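Local coordinates for uncharacterized protein (Bacteroides eggerthii, PDB 4GDZ) that is of unknown function but belongs to the DUF4251 family and folds into an antiparallel beta-sheet with a long N-terminal helix packed against it, at residues A40-Q45 against L133-G138; L72-R77 against N168-R173. All coordinates share one frame; numbering follows the deposited sequence.

How the contacts relate
Contacts 1 and 2 fasten the two helices of the chain, 28-44 and 168-171, to the same antiparallel sheet, and their segments alternate along the sequence. Their centres lie about 15 Å apart. They meet directly where the chain leaves the long helix: Gln45 O stands 2.7 Å from Gln75 N, a probable hydrogen bond, and Gln45 O also packs against Val73 CG1. The end of helix 28-44 in contact 1 is thus coupled to the hairpin turn of contact 2. Neither contact contributes to the magnesium site, formed by Asn147, Pro148, Asn151 and Asn153 in another part of the chain, and no active site is known.

Contact 1: residues A40-Q45 against L133-G138; sequences AALKAQ and LTLTNG
Leu42, on the last turns of helix 28-44, reaches between Leu133 and Leu135 of strand 128-135 and makes the whole of this contact from the helix side. Its CB points toward the strand but stays clear of both leucines, no nearer than 6.3 Å, to Leu135 CD2, and CG likewise only carries the branch point forward. The two methyls do the touching, and they part company: CD1 meets Leu135 CD2 at 4.2 Å, while CD2 comes to Leu133 CD1 at 4.4 Å. The fork of Leu42 therefore spans two alternate residues of the strand that face the helix, Thr134 between them pointing the other way. Both strand leucines hold CG anti to the backbone N (chi1 176° in each), which extends their branches out from the sheet toward the helix. Contact is methyl to methyl throughout, without a hydrogen bond, and the distances are those of relaxed apolar packing. The nearest CA atoms, of Leu42 and Leu135, remain 10.1 Å apart, so the side chains fill the gap between helix and sheet. Just beyond, Gln45 with its positive phi ends the helix in a Schellman motif, its N bonded to Leu42 O at 3.0 Å. Phe47 of strand 46-55 touches both Leu42 and Leu133, with Ile116 and Leu161 of two further strands also against Leu42, while on the reverse of the strand Thr134 bonds Gln60 of a second subunit.

Contact 2: residues L72-R77 against N168-R173; sequences LVNQGR and NIFKGR
Leu72 and Phe170 bring their CA atoms to 7.8 Å, the nearest backbone approach between the end of strand 61-74 and the short helix 168-171. Phe170 carries the helix side of the contact. Its CG lies anti to the backbone N (chi1 178°), a torsion that carries the ring across to Leu72 and Asn74. Leu72 CD1 arrives at the ring's edge, in its plane, and packs against Phe170 CD1 at 3.9 Å. Two residues along, on the same side of the strand, the amide of Asn74 approaches the next ring atom: ND2 is 4.1 Å from Phe170 CE1, and the amide and ring planes stand 79° apart. Asn74 also opens the type II' beta turn that runs to Arg77 and joins strands 61-74 and 77-85 as a beta hairpin. Its backbone closes the turn twice, with Asn74 N bonded to Arg77 O at 2.8 Å and Arg77 N to Asn74 O at 3.2 Å. The carboxamide oxygen OD1 of Asn74 is taken by Gln46 NE2, which helps to set the orientation of the amide beside the ring. Trp175 lies against Leu72 and sets its ring nearly parallel to that of Phe170, while its NE1 bonds Phe170 O. Leu164 touches both Asn74 and Phe170, bridging strand end and helix.

Contact 1: residues A40-Q45 against L133-G138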
ATOM      1  N   ALA A  40      12.986  22.141  -5.138  1.00 63.86           N
ATOM      2  CA  ALA A  40      13.336  23.273  -5.993  1.00 68.58           C
ATOM      3  C   ALA A  40      12.814  23.049  -7.427  1.00 67.02           C
ATOM      4  O   ALA A  40      12.376  23.997  -8.066  1.00 62.63           O
ATOM      5  CB  ALA A  40      14.844  23.527  -5.994  1.00 70.43           C
ATOM      6  N   ALA A  41      12.844  21.811  -7.933  1.00 62.91           N
ATOM      7  CA  ALA A  41      12.344  21.532  -9.297  1.00 62.93           C
ATOM      8  C   ALA A  41      10.820  21.768  -9.393  1.00 62.06           C
ATOM      9  O   ALA A  41      10.345  22.377 -10.355  1.00 58.50           O
ATOM     10  CB  ALA A  41      12.692  20.112  -9.726  1.00 61.44           C
ATOM     11  N   LEU A  42      10.065  21.287  -8.400  1.00 61.36           N
ATOM     12  CA  LEU A  42       8.610  21.532  -8.339  1.00 60.60           C
ATOM     13  C   LEU A  42       8.342  23.013  -8.287  1.00 66.77           C
ATOM     14  O   LEU A  42       7.497  23.504  -9.018  1.00 63.93           O
ATOM     15  CB  LEU A  42       7.978  20.916  -7.094  1.00 60.09           C
ATOM     16  CG  LEU A  42       7.844  19.401  -7.091  1.00 63.97           C
ATOM     17  CD1 LEU A  42       7.450  18.936  -5.684  1.00 60.20           C
ATOM     18  CD2 LEU A  42       6.830  18.943  -8.151  1.00 57.43           C
ATOM     19  N   LYS A  43       9.084  23.731  -7.440  1.00 61.70           N
ATOM     20  CA  LYS A  43       8.896  25.176  -7.322  1.00 65.99           C
ATOM     21  C   LYS A  43       9.220  25.925  -8.635  1.00 67.70           C
ATOM     22  O   LYS A  43       8.537  26.877  -8.979  1.00 72.95           O
ATOM     23  CB  LYS A  43       9.698  25.760  -6.148  1.00 80.74           C
ATOM     24  CG  LYS A  43       9.081  27.040  -5.603  1.00 96.99           C
ATOM     25  CD  LYS A  43      10.047  27.856  -4.765  1.00107.36           C
ATOM     26  CE  LYS A  43       9.535  29.274  -4.571  1.00111.79           C
ATOM     27  NZ  LYS A  43      10.604  30.160  -4.045  1.00113.22           N
ATOM     28  N   ALA A  44      10.242  25.491  -9.369  1.00 69.57           N
ATOM     29  CA  ALA A  44      10.540  26.038 -10.706  1.00 67.11           C
ATOM     30  C   ALA A  44       9.531  25.612 -11.799  1.00 68.56           C
ATOM     31  O   ALA A  44       9.535  26.166 -12.899  1.00 63.74           O
ATOM     32  CB  ALA A  44      11.965  25.655 -11.117  1.00 62.69           C
ATOM     33  N   GLN A  45       8.674  24.623 -11.518  1.00 61.79           N
ATOM     34  CA  GLN A  45       7.828  23.997 -12.559  1.00 62.23           C
ATOM     35  C   GLN A  45       8.683  23.478 -13.706  1.00 59.27           C
ATOM     36  O   GLN A  45       8.341  23.624 -14.868  1.00 57.96           O
ATOM     37  CB  GLN A  45       6.764  24.961 -13.073  1.00 65.01           C
ATOM     38  CG  GLN A  45       5.876  25.459 -11.953  1.00 81.33           C
ATOM     39  CD  GLN A  45       4.678  26.251 -12.434  1.00 88.46           C
ATOM     40  OE1 GLN A  45       4.423  26.362 -13.629  1.00 86.09           O
ATOM     41  NE2 GLN A  45       3.935  26.812 -11.492  1.00 88.11           N
ATOM     42  N   LEU A 133       0.351  14.214  -7.584  1.00 44.08           N
ATOM     43  CA  LEU A 133       1.727  13.825  -7.279  1.00 47.33           C
ATOM     44  C   LEU A 133       2.009  14.081  -5.810  1.00 48.05           C
ATOM     45  O   LEU A 133       1.664  15.144  -5.277  1.00 48.76           O
ATOM     46  CB  LEU A 133       2.675  14.628  -8.189  1.00 53.97           C
ATOM     47  CG  LEU A 133       4.199  14.541  -8.080  1.00 64.68           C
ATOM     48  CD1 LEU A 133       4.807  15.247  -9.282  1.00 66.28           C
ATOM     49  CD2 LEU A 133       4.687  15.193  -6.799  1.00 62.05           C
ATOM     50  N   THR A 134       2.649  13.108  -5.149  1.00 44.84           N
ATOM     51  CA  THR A 134       2.998  13.224  -3.745  1.00 47.25           C
ATOM     52  C   THR A 134       4.488  12.919  -3.582  1.00 51.81           C
ATOM     53  O   THR A 134       5.031  12.042  -4.257  1.00 51.38           O
ATOM     54  CB  THR A 134       2.192  12.269  -2.847  1.00 53.47           C
ATOM     55  OG1 THR A 134       2.434  10.924  -3.284  1.00 54.18           O
ATOM     56  CG2 THR A 134       0.699  12.612  -2.909  1.00 52.36           C
ATOM     57  N   LEU A 135       5.136  13.692  -2.718  1.00 52.84           N
ATOM     58  CA  LEU A 135       6.562  13.556  -2.409  1.00 55.29           C
ATOM     59  C   LEU A 135       6.685  13.511  -0.902  1.00 58.75           C
ATOM     60  O   LEU A 135       6.280  14.441  -0.216  1.00 56.39           O
ATOM     61  CB  LEU A 135       7.361  14.753  -2.985  1.00 57.46           C
ATOM     62  CG  LEU A 135       8.870  14.856  -2.701  1.00 66.95           C
ATOM     63  CD1 LEU A 135       9.632  13.798  -3.474  1.00 59.90           C
ATOM     64  CD2 LEU A 135       9.405  16.248  -3.039  1.00 61.52           C
ATOM     65  N   THR A 136       7.246  12.437  -0.379  1.00 64.79           N
ATOM     66  CA  THR A 136       7.536  12.340   1.049  1.00 68.53           C
ATOM     67  C   THR A 136       8.902  13.017   1.378  1.00 64.91           C
ATOM     68  O   THR A 136       9.864  12.936   0.599  1.00 69.32           O
ATOM     69  CB  THR A 136       7.479  10.864   1.509  1.00 70.29           C
ATOM     70  OG1 THR A 136       6.146  10.376   1.300  1.00 77.26           O
ATOM     71  CG2 THR A 136       7.812  10.709   3.012  1.00 61.53           C
ATOM     72  N   ASN A 137       8.956  13.719   2.504  1.00 68.79           N
ATOM     73  CA  ASN A 137      10.208  14.322   2.988  1.00 72.50           C
ATOM     74  C   ASN A 137      11.360  13.299   3.008  1.00 73.56           C
ATOM     75  O   ASN A 137      11.146  12.095   3.217  1.00 73.76           O
ATOM     76  CB  ASN A 137      10.004  14.928   4.388  1.00 76.78           C
ATOM     77  CG  ASN A 137      11.286  15.532   4.974  1.00 94.13           C
ATOM     78  OD1 ASN A 137      11.925  16.404   4.377  1.00 96.12           O
ATOM     79  ND2 ASN A 137      11.659  15.067   6.158  1.00 95.43           N
ATOM     80  N   GLY A 138      12.575  13.784   2.755  1.00 77.85           N
ATOM     81  CA  GLY A 138      13.779  12.991   2.971  1.00 81.57           C
ATOM     82  C   GLY A 138      14.340  12.284   1.755  1.00 81.81           C
ATOM     83  O   GLY A 138      15.456  11.793   1.802  1.00 73.10           O
TER

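Contact 2: residues L72-R77 against N168-R173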
ATOM      1  N   LEU A  72       6.577  14.979 -17.390  1.00 47.80           N
ATOM      2  CA  LEU A  72       7.506  16.089 -17.597  1.00 47.80           C
ATOM      3  C   LEU A  72       6.731  17.390 -17.605  1.00 49.38           C
ATOM      4  O   LEU A  72       5.726  17.514 -18.307  1.00 51.02           O
ATOM      5  CB  LEU A  72       8.234  15.923 -18.929  1.00 50.24           C
ATOM      6  CG  LEU A  72       9.302  16.980 -19.286  1.00 63.27           C
ATOM      7  CD1 LEU A  72      10.407  16.357 -20.127  1.00 64.97           C
ATOM      8  CD2 LEU A  72       8.660  18.134 -20.008  1.00 58.91           C
ATOM      9  N   VAL A  73       7.189  18.357 -16.812  1.00 48.91           N
ATOM     10  CA  VAL A  73       6.597  19.675 -16.772  1.00 49.20           C
ATOM     11  C   VAL A  73       7.737  20.655 -16.987  1.00 54.34           C
ATOM     12  O   VAL A  73       8.785  20.576 -16.322  1.00 50.47           O
ATOM     13  CB  VAL A  73       5.839  19.958 -15.451  1.00 52.51           C
ATOM     14  CG1 VAL A  73       5.459  21.442 -15.355  1.00 51.14           C
ATOM     15  CG2 VAL A  73       4.598  19.058 -15.346  1.00 49.79           C
ATOM     16  N   ASN A  74       7.555  21.545 -17.952  1.00 56.13           N
ATOM     17  CA  ASN A  74       8.534  22.596 -18.224  1.00 54.93           C
ATOM     18  C   ASN A  74       7.808  23.904 -18.428  1.00 56.59           C
ATOM     19  O   ASN A  74       7.383  24.218 -19.537  1.00 57.08           O
ATOM     20  CB  ASN A  74       9.387  22.269 -19.439  1.00 55.13           C
ATOM     21  CG  ASN A  74      10.520  23.264 -19.626  1.00 62.41           C
ATOM     22  OD1 ASN A  74      10.660  24.227 -18.865  1.00 63.68           O
ATOM     23  ND2 ASN A  74      11.342  23.023 -20.626  1.00 63.05           N
ATOM     24  N   GLN A  75       7.605  24.599 -17.312  1.00 59.03           N
ATOM     25  CA  GLN A  75       6.863  25.846 -17.244  1.00 65.96           C
ATOM     26  C   GLN A  75       5.413  25.606 -17.716  1.00 71.03           C
ATOM     27  O   GLN A  75       4.738  24.774 -17.122  1.00 76.28           O
ATOM     28  CB  GLN A  75       7.659  26.976 -17.902  1.00 74.34           C
ATOM     29  CG  GLN A  75       8.875  27.245 -17.020  1.00 69.38           C
ATOM     30  CD  GLN A  75       9.896  28.225 -17.567  1.00 93.02           C
ATOM     31  OE1 GLN A  75       9.976  28.507 -18.764  1.00 80.86           O
ATOM     32  NE2 GLN A  75      10.718  28.723 -16.673  1.00 79.53           N
ATOM     33  N   GLY A  76       4.921  26.269 -18.748  1.00 68.39           N
ATOM     34  CA  GLY A  76       3.506  26.060 -19.116  1.00 55.99           C
ATOM     35  C   GLY A  76       3.223  24.856 -20.011  1.00 52.43           C
ATOM     36  O   GLY A  76       2.081  24.653 -20.445  1.00 52.79           O
ATOM     37  N   ARG A  77       4.254  24.068 -20.322  1.00 51.96           N
ATOM     38  CA  ARG A  77       4.105  22.916 -21.196  1.00 54.01           C
ATOM     39  C   ARG A  77       4.407  21.644 -20.413  1.00 54.89           C
ATOM     40  O   ARG A  77       5.233  21.621 -19.495  1.00 51.58           O
ATOM     41  CB  ARG A  77       5.065  22.979 -22.401  1.00 60.45           C
ATOM     42  CG  ARG A  77       5.010  24.263 -23.222  1.00 73.58           C
ATOM     43  CD  ARG A  77       3.775  24.386 -24.088  1.00 79.19           C
ATOM     44  NE  ARG A  77       3.625  23.267 -25.026  1.00 88.33           N
ATOM     45  CZ  ARG A  77       2.606  23.130 -25.880  1.00 98.26           C
ATOM     46  NH1 ARG A  77       1.646  24.054 -25.950  1.00101.48           N
ATOM     47  NH2 ARG A  77       2.550  22.067 -26.676  1.00 95.90           N
ATOM     48  N   ASN A 168      17.597  12.036 -17.633  1.00 59.55           N
ATOM     49  CA  ASN A 168      17.978  11.462 -18.934  1.00 63.51           C
ATOM     50  C   ASN A 168      16.832  11.503 -19.935  1.00 61.56           C
ATOM     51  O   ASN A 168      17.070  11.557 -21.139  1.00 60.94           O
ATOM     52  CB  ASN A 168      18.489  10.027 -18.791  1.00 71.05           C
ATOM     53  CG  ASN A 168      19.815   9.947 -18.056  1.00 80.32           C
ATOM     54  OD1 ASN A 168      20.611  10.885 -18.075  1.00 76.38           O
ATOM     55  ND2 ASN A 168      20.053   8.826 -17.394  1.00 86.17           N
ATOM     56  N   ILE A 169      15.582  11.461 -19.456  1.00 56.19           N
ATOM     57  CA  ILE A 169      14.400  11.604 -20.329  0.50 54.82           C
ATOM     58  C   ILE A 169      14.433  12.975 -20.999  1.00 57.35           C
ATOM     59  O   ILE A 169      14.295  13.111 -22.222  1.00 54.69           O
ATOM     60  CB  ILE A 169      13.072  11.493 -19.530  0.50 53.11           C
ATOM     61  CG1 ILE A 169      12.867  10.066 -19.014  0.50 55.77           C
ATOM     62  CG2 ILE A 169      11.874  11.919 -20.385  0.50 55.39           C
ATOM     63  CD1 ILE A 169      12.923   9.014 -20.098  0.50 55.11           C
ATOM     64  N   PHE A 170      14.579  14.005 -20.177  1.00 52.20           N
ATOM     65  CA  PHE A 170      14.630  15.372 -20.695  1.00 53.69           C
ATOM     66  C   PHE A 170      15.826  15.546 -21.636  1.00 59.61           C
ATOM     67  O   PHE A 170      15.688  16.106 -22.727  1.00 54.25           O
ATOM     68  CB  PHE A 170      14.687  16.434 -19.579  1.00 53.53           C
ATOM     69  CG  PHE A 170      14.791  17.859 -20.109  1.00 53.20           C
ATOM     70  CD1 PHE A 170      13.674  18.487 -20.679  1.00 62.62           C
ATOM     71  CD2 PHE A 170      15.991  18.531 -20.087  1.00 61.87           C
ATOM     72  CE1 PHE A 170      13.777  19.778 -21.185  1.00 59.21           C
ATOM     73  CE2 PHE A 170      16.098  19.816 -20.603  1.00 66.86           C
ATOM     74  CZ  PHE A 170      14.989  20.435 -21.145  1.00 63.41           C
ATOM     75  N   LYS A 171      16.989  15.044 -21.227  1.00 55.44           N
ATOM     76  CA  LYS A 171      18.229  15.346 -21.933  1.00 57.83           C
ATOM     77  C   LYS A 171      18.433  14.499 -23.182  1.00 55.82           C
ATOM     78  O   LYS A 171      19.245  14.846 -24.003  1.00 57.50           O
ATOM     79  CB  LYS A 171      19.460  15.216 -21.012  1.00 64.99           C
ATOM     80  CG  LYS A 171      19.524  16.266 -19.911  1.00 65.93           C
ATOM     81  CD  LYS A 171      20.817  16.179 -19.104  1.00 76.28           C
ATOM     82  CE  LYS A 171      20.880  14.919 -18.257  1.00 70.21           C
ATOM     83  NZ  LYS A 171      22.015  14.981 -17.282  1.00 76.62           N
ATOM     84  N   GLY A 172      17.686  13.417 -23.337  1.00 53.68           N
ATOM     85  CA  GLY A 172      17.911  12.483 -24.438  1.00 58.16           C
ATOM     86  C   GLY A 172      17.346  12.907 -25.802  1.00 52.83           C
ATOM     87  O   GLY A 172      17.637  12.276 -26.796  1.00 56.11           O
ATOM     88  N   ARG A 173      16.570  13.984 -25.839  1.00 54.59           N
ATOM     89  CA  ARG A 173      15.992  14.491 -27.089  1.00 54.29           C
ATOM     90  C   ARG A 173      15.784  15.999 -27.027  1.00 51.50           C
ATOM     91  O   ARG A 173      15.816  16.583 -25.949  1.00 53.25           O
ATOM     92  CB  ARG A 173      14.647  13.810 -27.372  1.00 50.52           C
ATOM     93  CG  ARG A 173      13.501  14.160 -26.431  1.00 47.90           C
ATOM     94  CD  ARG A 173      12.288  13.243 -26.668  1.00 51.16           C
ATOM     95  NE  ARG A 173      11.808  13.414 -28.045  1.00 48.64           N
ATOM     96  CZ  ARG A 173      10.916  14.319 -28.442  1.00 51.49           C
ATOM     97  NH1 ARG A 173      10.330  15.143 -27.578  1.00 50.72           N
ATOM     98  NH2 ARG A 173      10.643  14.417 -29.721  1.00 47.34           N
TER